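Local coordinates for 6-phospho-alpha-glucosidase (Merdibacter massiliensis, PDB 6VC6), which probably hydrolyses 6-phospho-alpha-glucosides as a family 4 glycoside hydrolase, with NAD and a divalent metal ion such as manganese as cofactors, at residues Q27-M32 / V326-A331; I54-R59 / L63-T68; E128-I133 / R158-D163; V248-E253 / Y267-Y272; K343-G346 / Q352-A355. All blocks are in the same frame, centred on the assembly; numbering follows the deposited sequence.

Interaction 1: Q27-M32 / V326-A331; sequences QNEFPM and VAEAIA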
# COMPACT_ATOMS: atom_id res chain seq x y z
N GLN A 27 -14.87 5.25 -17.59
CA GLN A 27 -15.63 4.24 -18.31
C GLN A 27 -15.12 4.06 -19.74
O GLN A 27 -15.13 2.95 -20.28
CB GLN A 27 -17.11 4.63 -18.31
CG GLN A 27 -18.05 3.66 -19.02
CD GLN A 27 -19.49 4.13 -18.95
OE1 GLN A 27 -19.82 5.06 -18.21
NE2 GLN A 27 -20.36 3.48 -19.72
N ASN A 28 -14.67 5.15 -20.37
CA ASN A 28 -14.16 5.06 -21.73
C ASN A 28 -12.71 4.63 -21.77
O ASN A 28 -12.27 4.02 -22.76
CB ASN A 28 -14.33 6.41 -22.44
CG ASN A 28 -15.79 6.77 -22.66
OD1 ASN A 28 -16.66 5.90 -22.73
ND2 ASN A 28 -16.07 8.07 -22.75
N GLU A 29 -11.94 4.92 -20.72
CA GLU A 29 -10.55 4.49 -20.67
C GLU A 29 -10.42 3.01 -20.32
O GLU A 29 -9.49 2.34 -20.78
CB GLU A 29 -9.77 5.31 -19.64
CG GLU A 29 -9.70 6.80 -19.92
CD GLU A 29 -8.81 7.52 -18.93
OE1 GLU A 29 -8.37 6.89 -17.95
OE2 GLU A 29 -8.55 8.73 -19.14
N PHE A 30 -11.35 2.48 -19.53
CA PHE A 30 -11.27 1.11 -19.01
C PHE A 30 -12.63 0.45 -19.16
O PHE A 30 -13.44 0.43 -18.23
CB PHE A 30 -10.81 1.12 -17.55
CG PHE A 30 -10.48 -0.24 -17.01
CD1 PHE A 30 -9.46 -0.99 -17.55
CD2 PHE A 30 -11.19 -0.77 -15.94
CE1 PHE A 30 -9.15 -2.25 -17.05
CE2 PHE A 30 -10.90 -2.02 -15.43
CZ PHE A 30 -9.87 -2.76 -15.99
N PRO A 31 -12.92 -0.10 -20.34
CA PRO A 31 -14.24 -0.69 -20.59
C PRO A 31 -14.40 -2.00 -19.83
O PRO A 31 -13.60 -2.93 -19.98
CB PRO A 31 -14.26 -0.91 -22.10
CG PRO A 31 -12.82 -1.07 -22.47
CD PRO A 31 -12.04 -0.19 -21.53
N MSE A 32 -15.45 -2.08 -19.01
CA MSE A 32 -15.73 -3.28 -18.24
C MSE A 32 -17.07 -3.89 -18.62
O MSE A 32 -18.01 -3.18 -18.97
CB MSE A 32 -15.71 -2.99 -16.74
CG MSE A 32 -14.40 -2.43 -16.23
SE MSE A 32 -14.66 -1.43 -14.59
CE MSE A 32 -15.12 -2.90 -13.41
N VAL A 326 -3.07 1.45 -13.75
CA VAL A 326 -2.17 0.30 -13.83
C VAL A 326 -2.81 -0.82 -14.63
O VAL A 326 -2.16 -1.47 -15.46
CB VAL A 326 -1.76 -0.17 -12.42
CG1 VAL A 326 -1.14 -1.55 -12.46
CG2 VAL A 326 -0.80 0.82 -11.79
N ALA A 327 -4.10 -1.06 -14.41
CA ALA A 327 -4.81 -2.08 -15.18
C ALA A 327 -4.89 -1.69 -16.66
O ALA A 327 -4.84 -2.56 -17.53
CB ALA A 327 -6.21 -2.30 -14.61
N GLU A 328 -5.03 -0.39 -16.94
CA GLU A 328 -5.04 0.06 -18.33
C GLU A 328 -3.70 -0.18 -19.00
O GLU A 328 -3.64 -0.70 -20.13
CB GLU A 328 -5.41 1.55 -18.39
CG GLU A 328 -6.84 1.86 -18.02
CD GLU A 328 -7.12 3.35 -18.01
OE1 GLU A 328 -8.02 3.79 -17.27
OE2 GLU A 328 -6.42 4.09 -18.75
N ALA A 329 -2.61 0.19 -18.33
CA ALA A 329 -1.28 -0.02 -18.89
C ALA A 329 -1.00 -1.50 -19.13
O ALA A 329 -0.31 -1.86 -20.09
CB ALA A 329 -0.22 0.58 -17.97
N ILE A 330 -1.53 -2.37 -18.27
CA ILE A 330 -1.34 -3.81 -18.45
C ILE A 330 -2.20 -4.31 -19.61
O ILE A 330 -1.70 -4.96 -20.53
CB ILE A 330 -1.66 -4.56 -17.15
CG1 ILE A 330 -0.58 -4.30 -16.10
CG2 ILE A 330 -1.81 -6.05 -17.42
CD1 ILE A 330 -0.91 -4.86 -14.74
N ALA A 331 -3.50 -4.00 -19.58
CA ALA A 331 -4.43 -4.56 -20.55
C ALA A 331 -4.14 -4.10 -21.97
O ALA A 331 -4.39 -4.84 -22.93
CB ALA A 331 -5.87 -4.21 -20.17
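The Phe30 ring meets helix 318-331 obliquely. Two successive helix residues bear on it: Ala327 CB lies 3.8 Å from Phe30 CE1 and nearly as close to CZ, while Glu328 CG reaches Phe30 CD1 at 3.9 Å. The ring is thus laid along an alanine methyl and the aliphatic stem of a glutamate. The carboxylate of Glu328 is turned almost level with it, the two planes only 18° apart. Phe30 CG stands opposite the backbone N (chi1 -170°), which swings the ring out of the turn and onto the helix.

The second pair of flat groups is two carboxylates set nearly at right angles, their planes 84° apart. Glu29 OE1 and Glu328 OE1 come to 3.2 Å, and as both are acceptors this is no hydrogen bond but a meeting of like charges. Glu328 OE1 also sits 3.3 Å from Glu29 CB; the carboxylate end of Glu328 thus presses against the base of the Glu29 side chain. The repulsion is likely offset by Lys334, which forms a salt bridge with Glu328 OE2, and Glu29 is exposed to solvent; one of the two acids may nonetheless be harder to ionise than usual.

Beyond the contact Ala327 rests on Phe80 and Phe82 of strand 80-83 and on Leu143 of strand 141-144. The arrangement belongs to a Rossmann-like fold: the turn between helix 16-25 and strand 32-38 packs against a helix lying over the central sheet, contributed by the C-terminal sequence family.

Interaction 2: I54-R59 / L63-T68; sequences ILFSER and LDFSYT
Phe56 and Phe65 make the aromatic part of the contact, a T-shaped pair. The edge of Phe56 points at the face of Phe65, with ring centroids 4.8 Å apart and planes at 65°. Phe56 CE2 does the deepest touching, 3.3 Å from Phe65 CD2 and offset toward the rim, while Phe56 CD2 approaches Phe65 CG at 3.4 Å. Phe65 holds CG opposite its backbone N (chi1 169°), which presents the flat of the ring to the helix.

The aliphatic part is looser: Leu63 CD1 lies over one face of Phe56, 4.4 Å from Phe56 CD2. Phe56 is further packed by Leu20 and Val24 of helix 16-25, and Phe65 by Leu35 and Leu37 of the neighbouring strand 32-38. Together these join helix 42-59 to strand 64-68, the closing half of a beta-alpha-beta crossover in the NAD-binding Rossmann-like domain. An alanine in place of Phe65 would probably open a gap beside strand 32-38 and leave the edge of Phe56 without its aromatic face.

No hydrogen bond passes between the two segments. The contact between them is apolar packing, whose steadiness depends on shape and burial; polar links between the same helix and strand lie farther along, Tyr67 to Glu50 and Thr68 O to Gln45.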
# COMPACT_ATOMS: atom_id res chain seq x y z
N ILE A 54 -27.34 1.36 -7.07
CA ILE A 54 -27.95 2.63 -7.38
C ILE A 54 -27.09 3.45 -8.31
O ILE A 54 -27.57 4.02 -9.28
CB ILE A 54 -28.23 3.46 -6.11
CG1 ILE A 54 -29.22 2.74 -5.22
CG2 ILE A 54 -28.79 4.82 -6.47
CD1 ILE A 54 -29.39 3.41 -3.88
N LEU A 55 -25.80 3.50 -8.02
CA LEU A 55 -24.88 4.31 -8.81
C LEU A 55 -24.76 3.80 -10.24
O LEU A 55 -24.81 4.57 -11.18
CB LEU A 55 -23.50 4.31 -8.16
CG LEU A 55 -22.35 4.85 -8.99
CD1 LEU A 55 -22.27 6.36 -8.87
CD2 LEU A 55 -21.04 4.22 -8.55
N PHE A 56 -24.61 2.50 -10.38
CA PHE A 56 -24.49 1.89 -11.69
C PHE A 56 -25.76 2.01 -12.52
O PHE A 56 -25.70 2.20 -13.72
CB PHE A 56 -23.96 0.46 -11.58
CG PHE A 56 -22.58 0.38 -11.01
CD1 PHE A 56 -21.61 1.30 -11.39
CD2 PHE A 56 -22.24 -0.58 -10.09
CE1 PHE A 56 -20.34 1.24 -10.87
CE2 PHE A 56 -20.97 -0.64 -9.57
CZ PHE A 56 -20.02 0.27 -9.96
N SER A 57 -26.90 1.89 -11.86
CA SER A 57 -28.16 2.03 -12.57
C SER A 57 -28.25 3.42 -13.15
O SER A 57 -28.66 3.59 -14.29
CB SER A 57 -29.32 1.83 -11.60
OG SER A 57 -29.68 0.48 -11.52
N GLU A 58 -27.87 4.42 -12.37
CA GLU A 58 -27.84 5.79 -12.85
C GLU A 58 -26.79 6.10 -13.92
O GLU A 58 -27.07 6.82 -14.87
CB GLU A 58 -27.70 6.77 -11.69
CG GLU A 58 -28.99 6.99 -10.92
CD GLU A 58 -29.04 8.33 -10.22
OE1 GLU A 58 -29.51 8.39 -9.08
OE2 GLU A 58 -28.60 9.33 -10.82
N ARG A 59 -25.57 5.59 -13.75
CA ARG A 59 -24.48 5.95 -14.66
C ARG A 59 -23.83 4.83 -15.46
O ARG A 59 -23.08 5.11 -16.39
CB ARG A 59 -23.42 6.74 -13.91
CG ARG A 59 -23.97 7.84 -13.01
CD ARG A 59 -23.16 9.12 -13.11
NE ARG A 59 -23.91 10.25 -12.57
CZ ARG A 59 -23.50 11.01 -11.55
NH1 ARG A 59 -22.33 10.77 -10.98
NH2 ARG A 59 -24.26 12.00 -11.12
N LEU A 63 -23.28 -2.28 -17.37
CA LEU A 63 -22.37 -3.04 -16.52
C LEU A 63 -23.12 -4.04 -15.66
O LEU A 63 -24.17 -3.74 -15.12
CB LEU A 63 -21.60 -2.07 -15.62
CG LEU A 63 -20.39 -2.56 -14.81
CD1 LEU A 63 -20.83 -3.01 -13.43
CD2 LEU A 63 -19.62 -3.66 -15.52
N ASP A 64 -22.56 -5.24 -15.54
CA ASP A 64 -23.23 -6.21 -14.70
C ASP A 64 -22.47 -6.27 -13.38
O ASP A 64 -21.35 -6.76 -13.32
CB ASP A 64 -23.23 -7.57 -15.42
CG ASP A 64 -23.28 -8.74 -14.47
OD1 ASP A 64 -23.82 -8.62 -13.36
OD2 ASP A 64 -22.79 -9.82 -14.84
N PHE A 65 -23.20 -5.85 -12.36
CA PHE A 65 -22.59 -5.61 -11.06
C PHE A 65 -23.19 -6.55 -10.02
O PHE A 65 -24.40 -6.83 -10.04
CB PHE A 65 -22.80 -4.15 -10.62
CG PHE A 65 -22.44 -3.88 -9.20
CD1 PHE A 65 -23.42 -3.60 -8.27
CD2 PHE A 65 -21.11 -3.88 -8.79
CE1 PHE A 65 -23.10 -3.35 -6.95
CE2 PHE A 65 -20.78 -3.62 -7.47
CZ PHE A 65 -21.78 -3.35 -6.55
N SER A 66 -22.35 -7.04 -9.12
CA SER A 66 -22.80 -7.92 -8.05
C SER A 66 -21.80 -7.87 -6.91
O SER A 66 -20.63 -7.52 -7.10
CB SER A 66 -22.98 -9.36 -8.54
OG SER A 66 -21.81 -9.83 -9.19
N TYR A 67 -22.27 -8.22 -5.72
CA TYR A 67 -21.42 -8.37 -4.55
C TYR A 67 -21.75 -9.69 -3.87
O TYR A 67 -22.92 -10.08 -3.80
CB TYR A 67 -21.56 -7.20 -3.57
CG TYR A 67 -22.93 -7.04 -2.94
CD1 TYR A 67 -23.91 -6.27 -3.54
CD2 TYR A 67 -23.23 -7.65 -1.72
CE1 TYR A 67 -25.16 -6.12 -2.96
CE2 TYR A 67 -24.48 -7.50 -1.14
CZ TYR A 67 -25.44 -6.73 -1.76
OH TYR A 67 -26.68 -6.59 -1.18
N THR A 68 -20.73 -10.37 -3.37
CA THR A 68 -20.91 -11.72 -2.86
C THR A 68 -19.84 -12.03 -1.82
O THR A 68 -18.82 -11.34 -1.71
CB THR A 68 -20.84 -12.76 -3.98
OG1 THR A 68 -21.00 -14.08 -3.43
CG2 THR A 68 -19.50 -12.68 -4.70

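Interaction 3: E128-I133 / R158-D163; sequences ESIHQI and REFPDD
His131 NE2 donates to Glu159 OE2 at 2.9 Å, with an N-H...O angle of 156°. The oxygen lies in the imidazole plane, yet the histidine meets it from above the carboxylate plane; the two flat groups stand 81° apart. Over one face of the same imidazole comes the edge of Phe160: CZ sits above the ring centre and Phe160 CE1 is 3.5 Å from His131 CE1. The phenyl ring is itself sandwiched, with Ile130 CG2 on one face, 3.8 Å from the centroid in a CH-pi contact, and Glu159 CG on the opposite face.

Glu159 bends at chi2 (72°), which carries its carboxylate back toward the imidazole. The contact joins helix 113-136 to the end of helix 149-159, where Phe160 is the first residue to leave helical geometry, within the Rossmann-like half of the enzyme. Replacing His131 by an alanine would probably leave Glu159 OE2 without this donor and the edge of Phe160 without the face it meets.

Farther out, Tyr399 of helix 378-400 hydrogen-bonds Glu159 OE1, fixing the far side of the carboxylate. Ile130 backs onto Met83 and Ile142 of the central sheet, and Asp163 forms a salt bridge with Arg134.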
# COMPACT_ATOMS: atom_id res chain seq x y z
N GLU A 128 -3.92 -17.53 1.50
CA GLU A 128 -5.16 -18.28 1.41
C GLU A 128 -6.05 -17.75 0.29
O GLU A 128 -6.71 -18.53 -0.41
CB GLU A 128 -5.89 -18.23 2.75
CG GLU A 128 -7.14 -19.11 2.82
CD GLU A 128 -8.01 -18.78 4.02
OE1 GLU A 128 -8.35 -17.59 4.21
OE2 GLU A 128 -8.34 -19.71 4.79
N SER A 129 -6.07 -16.43 0.10
CA SER A 129 -6.97 -15.84 -0.89
C SER A 129 -6.46 -16.09 -2.31
O SER A 129 -7.26 -16.38 -3.21
CB SER A 129 -7.13 -14.35 -0.63
OG SER A 129 -7.99 -13.76 -1.59
N ILE A 130 -5.15 -15.97 -2.53
CA ILE A 130 -4.61 -16.17 -3.87
C ILE A 130 -4.80 -17.61 -4.31
O ILE A 130 -5.10 -17.88 -5.48
CB ILE A 130 -3.12 -15.76 -3.92
CG1 ILE A 130 -2.95 -14.31 -3.47
CG2 ILE A 130 -2.56 -15.97 -5.32
CD1 ILE A 130 -2.94 -13.30 -4.60
N HIS A 131 -4.65 -18.57 -3.38
CA HIS A 131 -4.87 -19.97 -3.72
C HIS A 131 -6.30 -20.20 -4.20
O HIS A 131 -6.53 -20.97 -5.13
CB HIS A 131 -4.57 -20.86 -2.51
CG HIS A 131 -3.12 -21.20 -2.37
ND1 HIS A 131 -2.39 -21.80 -3.38
CD2 HIS A 131 -2.26 -21.04 -1.34
CE1 HIS A 131 -1.15 -21.99 -2.97
NE2 HIS A 131 -1.04 -21.53 -1.74
N GLN A 132 -7.26 -19.53 -3.57
CA GLN A 132 -8.63 -19.63 -4.01
C GLN A 132 -8.81 -19.05 -5.40
O GLN A 132 -9.47 -19.64 -6.24
CB GLN A 132 -9.57 -18.92 -3.04
CG GLN A 132 -9.77 -19.65 -1.73
CD GLN A 132 -10.77 -18.96 -0.84
OE1 GLN A 132 -11.11 -17.81 -1.05
NE2 GLN A 132 -11.26 -19.67 0.16
N ILE A 133 -8.19 -17.90 -5.65
CA ILE A 133 -8.32 -17.22 -6.93
C ILE A 133 -7.75 -18.07 -8.05
O ILE A 133 -8.33 -18.18 -9.10
CB ILE A 133 -7.57 -15.87 -6.90
CG1 ILE A 133 -8.21 -14.91 -5.90
CG2 ILE A 133 -7.53 -15.23 -8.28
CD1 ILE A 133 -7.32 -13.75 -5.52
N ARG A 158 7.72 -16.27 -2.20
CA ARG A 158 8.04 -17.65 -1.83
C ARG A 158 6.89 -18.60 -2.16
O ARG A 158 7.13 -19.71 -2.64
CB ARG A 158 8.37 -17.73 -0.34
CG ARG A 158 9.51 -16.82 0.10
CD ARG A 158 10.00 -17.23 1.48
NE ARG A 158 10.83 -16.20 2.10
CZ ARG A 158 11.37 -16.32 3.31
NH1 ARG A 158 11.17 -17.41 4.03
NH2 ARG A 158 12.12 -15.33 3.80
N GLU A 159 5.65 -18.17 -1.92
CA GLU A 159 4.52 -19.07 -2.10
C GLU A 159 4.22 -19.32 -3.57
O GLU A 159 3.85 -20.43 -3.96
CB GLU A 159 3.28 -18.51 -1.40
CG GLU A 159 2.08 -19.44 -1.41
CD GLU A 159 2.25 -20.63 -0.49
OE1 GLU A 159 2.88 -20.48 0.58
OE2 GLU A 159 1.74 -21.72 -0.83
N PHE A 160 4.38 -18.29 -4.41
CA PHE A 160 4.08 -18.38 -5.84
C PHE A 160 5.30 -17.94 -6.64
O PHE A 160 5.32 -16.86 -7.24
CB PHE A 160 2.86 -17.53 -6.18
CG PHE A 160 1.66 -17.81 -5.31
CD1 PHE A 160 0.84 -18.89 -5.57
CD2 PHE A 160 1.37 -16.99 -4.23
CE1 PHE A 160 -0.26 -19.15 -4.77
CE2 PHE A 160 0.28 -17.25 -3.43
CZ PHE A 160 -0.54 -18.33 -3.69
N PRO A 161 6.35 -18.77 -6.68
CA PRO A 161 7.57 -18.36 -7.38
C PRO A 161 7.42 -18.33 -8.89
O PRO A 161 8.15 -17.58 -9.55
CB PRO A 161 8.60 -19.41 -6.93
CG PRO A 161 7.77 -20.63 -6.65
CD PRO A 161 6.47 -20.12 -6.10
N ASP A 162 6.50 -19.11 -9.45
CA ASP A 162 6.32 -19.17 -10.90
C ASP A 162 5.11 -18.37 -11.38
O ASP A 162 4.85 -18.34 -12.59
CB ASP A 162 6.18 -20.63 -11.35
CG ASP A 162 7.33 -21.49 -10.87
OD1 ASP A 162 7.07 -22.52 -10.20
OD2 ASP A 162 8.50 -21.15 -11.16
N ASP A 163 4.38 -17.72 -10.48
CA ASP A 163 3.24 -16.90 -10.87
C ASP A 163 3.75 -15.55 -11.37
O ASP A 163 4.35 -14.78 -10.61
CB ASP A 163 2.29 -16.72 -9.69
CG ASP A 163 0.89 -16.31 -10.12
OD1 ASP A 163 0.77 -15.50 -11.07
OD2 ASP A 163 -0.09 -16.79 -9.52

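Interaction 4: V248-E253 / Y267-Y272; sequences VQTMME and YLYPDY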
# COMPACT_ATOMS: atom_id res chain seq x y z
N VAL A 248 8.84 16.66 5.96
CA VAL A 248 9.88 16.46 4.95
C VAL A 248 10.81 17.67 4.89
O VAL A 248 11.99 17.53 4.56
CB VAL A 248 9.23 16.16 3.58
CG1 VAL A 248 8.40 14.89 3.64
CG2 VAL A 248 8.38 17.33 3.13
N GLN A 249 10.33 18.85 5.28
CA GLN A 249 11.21 20.02 5.33
C GLN A 249 12.38 19.80 6.28
O GLN A 249 13.52 20.13 5.96
CB GLN A 249 10.40 21.25 5.75
CG GLN A 249 11.18 22.56 5.70
CD GLN A 249 10.36 23.75 6.12
OE1 GLN A 249 9.64 23.70 7.13
NE2 GLN A 249 10.45 24.84 5.36
N THR A 250 12.11 19.23 7.46
CA THR A 250 13.19 18.91 8.40
C THR A 250 14.12 17.85 7.81
O THR A 250 15.35 17.98 7.89
CB THR A 250 12.60 18.44 9.73
OG1 THR A 250 11.89 19.51 10.35
CG2 THR A 250 13.71 17.95 10.66
N MSE A 251 13.54 16.81 7.23
CA MSE A 251 14.30 15.69 6.68
C MSE A 251 15.25 16.13 5.57
O MSE A 251 16.37 15.62 5.45
CB MSE A 251 13.34 14.62 6.17
CG MSE A 251 13.92 13.21 6.12
SE MSE A 251 12.57 11.85 6.52
CE MSE A 251 11.00 12.73 5.76
N MSE A 252 14.80 17.08 4.75
CA MSE A 252 15.58 17.53 3.61
C MSE A 252 16.68 18.52 4.01
O MSE A 252 17.59 18.79 3.24
CB MSE A 252 14.67 18.17 2.56
CG MSE A 252 13.75 17.18 1.87
SE MSE A 252 13.55 17.56 -0.03
CE MSE A 252 15.26 16.87 -0.66
N GLU A 253 16.57 19.06 5.23
CA GLU A 253 17.65 19.89 5.75
C GLU A 253 18.73 19.07 6.44
O GLU A 253 19.91 19.42 6.36
CB GLU A 253 17.07 20.94 6.72
CG GLU A 253 18.03 21.39 7.81
CD GLU A 253 17.36 22.32 8.81
OE1 GLU A 253 16.11 22.32 8.88
OE2 GLU A 253 18.08 23.05 9.52
N TYR A 267 11.87 6.01 10.41
CA TYR A 267 13.13 5.29 10.55
C TYR A 267 14.30 6.22 10.87
O TYR A 267 15.27 5.79 11.49
CB TYR A 267 13.42 4.50 9.28
CG TYR A 267 12.40 3.42 9.01
CD1 TYR A 267 12.46 2.20 9.66
CD2 TYR A 267 11.36 3.64 8.11
CE1 TYR A 267 11.52 1.21 9.42
CE2 TYR A 267 10.41 2.66 7.87
CZ TYR A 267 10.50 1.45 8.52
OH TYR A 267 9.57 0.47 8.28
N LEU A 268 14.23 7.48 10.45
CA LEU A 268 15.30 8.43 10.73
C LEU A 268 15.06 9.27 11.97
O LEU A 268 16.02 9.81 12.53
CB LEU A 268 15.50 9.36 9.52
CG LEU A 268 16.03 8.70 8.25
CD1 LEU A 268 16.10 9.70 7.11
CD2 LEU A 268 17.40 8.08 8.51
N TYR A 269 13.81 9.39 12.43
CA TYR A 269 13.48 10.18 13.62
C TYR A 269 12.50 9.41 14.50
O TYR A 269 11.38 9.86 14.75
CB TYR A 269 12.90 11.54 13.23
CG TYR A 269 13.75 12.34 12.27
CD1 TYR A 269 14.57 13.37 12.73
CD2 TYR A 269 13.72 12.10 10.90
CE1 TYR A 269 15.34 14.11 11.86
CE2 TYR A 269 14.49 12.83 10.02
CZ TYR A 269 15.30 13.84 10.51
OH TYR A 269 16.07 14.58 9.64
N PRO A 270 12.90 8.24 15.01
CA PRO A 270 11.97 7.47 15.85
C PRO A 270 11.67 8.14 17.18
O PRO A 270 10.55 8.01 17.68
CB PRO A 270 12.70 6.13 16.05
CG PRO A 270 14.14 6.47 15.93
CD PRO A 270 14.22 7.57 14.90
N ASP A 271 12.63 8.87 17.75
CA ASP A 271 12.38 9.57 19.00
C ASP A 271 11.33 10.67 18.82
O ASP A 271 10.38 10.77 19.59
CB ASP A 271 13.68 10.16 19.55
CG ASP A 271 14.63 9.10 20.07
OD1 ASP A 271 14.19 7.94 20.23
OD2 ASP A 271 15.80 9.43 20.32
N TYR A 272 11.50 11.50 17.78
CA TYR A 272 10.56 12.59 17.54
C TYR A 272 9.18 12.06 17.17
O TYR A 272 8.17 12.57 17.67
CB TYR A 272 11.10 13.51 16.45
CG TYR A 272 10.21 14.70 16.14
CD1 TYR A 272 9.19 14.60 15.20
CD2 TYR A 272 10.40 15.91 16.78
CE1 TYR A 272 8.37 15.68 14.92
CE2 TYR A 272 9.59 17.00 16.50
CZ TYR A 272 8.58 16.88 15.57
OH TYR A 272 7.77 17.95 15.29
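The hydroxyl of Tyr269 ends against the backbone of helix 248-254: Tyr269 OH lies 3.6 Å from Met251 CA and 3.9 Å from Thr250 O, neither a hydrogen bond. Its polar partner is Asp254 OD1, at the end of that helix, which fixes where the phenol points. Tyr269 CG stands opposite the carbonyl carbon (chi1 -53°), directing the ring across to the helix.

Met251, present as selenomethionine, runs beside this ring. Its CG is 4.0 Å from Tyr269 CE2, near the ring plane, and SE keeps to the edge as well, 5.4 Å from the centroid and 77° off the ring normal, a Met-aromatic contact made at the rim. A bent chain brings Met251 SE on to Leu268 CD1 at 4.2 Å.

Tyr269 is the junction between two short helices: it is the first to leave helix 264-268 and the N-cap of helix 270-275, so its ring leaves the chain at a kink in the C-terminal half of the enzyme. The contact does not line the sugar pocket: the Met251 side chain is about 13 Å from the bound glucose 6-phosphate, although the pocket residue Tyr263 immediately precedes helix 264-268. Around the pair, Phe247 meets the Tyr269 ring edge-to-face, Phe255 packs on Leu268 and Tyr269, and Pro260 backs Met251.

Interaction 5: K343-G346 / Q352-A355; sequences KNEG and QDDA
Asn344 carries the tight part of the contact. Its backbone N gives a 2.8 Å bond to Ala355 O, and its amide ND2 gives another, 3.0 Å long and nearly straight at 173°, to Gln352 O. The acceptor lies in the amide plane of Asn344, though the donor stands well above the plane of the Gln352 carbonyl. CG opposite the backbone N (chi1 -177°) sends the amide into the facing turn, where OD1 is in turn bonded by Ile348 N, so both ends of the group are held and its rotation is fixed. A third bond, Glu345 N to Asp353 O at 2.9 Å, falls in the carbonyl plane on a lone pair. Three donors thus bind three carbonyls of the type I turn from Gln352 to Ala355; within the turn Gln352 NE2 also bonds Asp354 OD1 at 3.0 Å.

The outer side is looser. Glu345 and Asp353 are exposed, their side chains reaching only CG to CG at 4.3 Å. A water accepts a weak bond from Gly346 N and lies close to Asp353 OD2, but that second distance is so short that it is doubtful. Lys343 NZ forms only a long salt bridge of 3.9 Å with Glu345 OE1.

The two segments stand at the ends of the loop joining adjacent antiparallel strands 336-343 and 356-364, a beta hairpin at one side of the central sheet. Arg370, in the edge strand 367-370, donates to Asn344 O and Glu345 O, while Val388 and Lys392 of helix 378-400 cover Ala355 and Gln352.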
# COMPACT_ATOMS: atom_id res chain seq x y z
N LYS A 343 10.83 -7.95 -7.86
CA LYS A 343 12.02 -8.67 -7.43
C LYS A 343 13.27 -7.99 -7.97
O LYS A 343 13.33 -7.60 -9.14
CB LYS A 343 11.95 -10.13 -7.91
CG LYS A 343 13.09 -11.00 -7.42
CD LYS A 343 12.75 -12.48 -7.55
CE LYS A 343 13.26 -13.04 -8.87
NZ LYS A 343 12.26 -13.94 -9.51
N ASN A 344 14.28 -7.86 -7.11
CA ASN A 344 15.47 -7.08 -7.43
C ASN A 344 16.29 -7.73 -8.55
O ASN A 344 16.25 -7.27 -9.69
CB ASN A 344 16.33 -6.89 -6.18
CG ASN A 344 17.55 -6.04 -6.44
OD1 ASN A 344 17.52 -5.12 -7.25
ND2 ASN A 344 18.64 -6.34 -5.73
N GLU A 345 17.02 -8.79 -8.21
CA GLU A 345 17.86 -9.54 -9.14
C GLU A 345 18.73 -8.61 -10.00
O GLU A 345 18.70 -8.64 -11.23
CB GLU A 345 17.02 -10.46 -10.02
CG GLU A 345 17.75 -11.73 -10.45
CD GLU A 345 16.89 -12.65 -11.30
OE1 GLU A 345 15.69 -12.80 -10.99
OE2 GLU A 345 17.43 -13.23 -12.27
N GLY A 346 19.50 -7.77 -9.32
CA GLY A 346 20.48 -6.92 -9.95
C GLY A 346 20.03 -5.49 -10.19
O GLY A 346 20.89 -4.63 -10.44
N GLN A 352 20.78 -8.10 -2.27
CA GLN A 352 20.61 -9.49 -2.65
C GLN A 352 19.56 -9.63 -3.76
O GLN A 352 18.69 -8.78 -3.95
CB GLN A 352 20.21 -10.34 -1.44
CG GLN A 352 18.97 -9.85 -0.71
CD GLN A 352 18.92 -10.33 0.73
OE1 GLN A 352 19.39 -9.66 1.64
NE2 GLN A 352 18.34 -11.51 0.93
N ASP A 353 19.66 -10.74 -4.49
CA ASP A 353 18.82 -10.95 -5.67
C ASP A 353 17.35 -11.07 -5.29
O ASP A 353 16.48 -10.52 -5.98
CB ASP A 353 19.27 -12.19 -6.43
CG ASP A 353 20.55 -11.97 -7.22
OD1 ASP A 353 21.14 -12.97 -7.69
OD2 ASP A 353 20.97 -10.81 -7.36
N ASP A 354 17.05 -11.78 -4.21
CA ASP A 354 15.67 -12.14 -3.87
C ASP A 354 14.98 -11.10 -3.00
O ASP A 354 14.04 -11.44 -2.28
CB ASP A 354 15.64 -13.51 -3.19
CG ASP A 354 16.46 -13.56 -1.91
OD1 ASP A 354 17.04 -12.53 -1.52
OD2 ASP A 354 16.52 -14.64 -1.29
N ALA A 355 15.42 -9.84 -3.04
CA ALA A 355 14.76 -8.78 -2.30
C ALA A 355 13.65 -8.17 -3.14
O ALA A 355 13.82 -7.90 -4.33
CB ALA A 355 15.76 -7.70 -1.90
O HOH W 1 21.13 -8.39 -7.00

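Overall arrangement
Interactions 1 and 2 are buried and lie on the same side of the chain's centre, around the Rossmann-like sheet: they touch through Met32 and Leu63, with centres about 18 Å apart. Interaction 2 is purely apolar, whereas interaction 1 adds a pair of facing acids at its exposed margin. Interaction 3 is half open and mixes aromatic packing with a histidine-carboxylate hydrogen bond. Interaction 4, across the chain's centre from the first three, is again ring packing but with selenium and helix backbone. Interaction 5 is mostly surface and held by backbone and amide bonds. Interactions 3 and 5 come within about 5 Å at nearest atoms, and helix 378-400 borders both, as well as interaction 4.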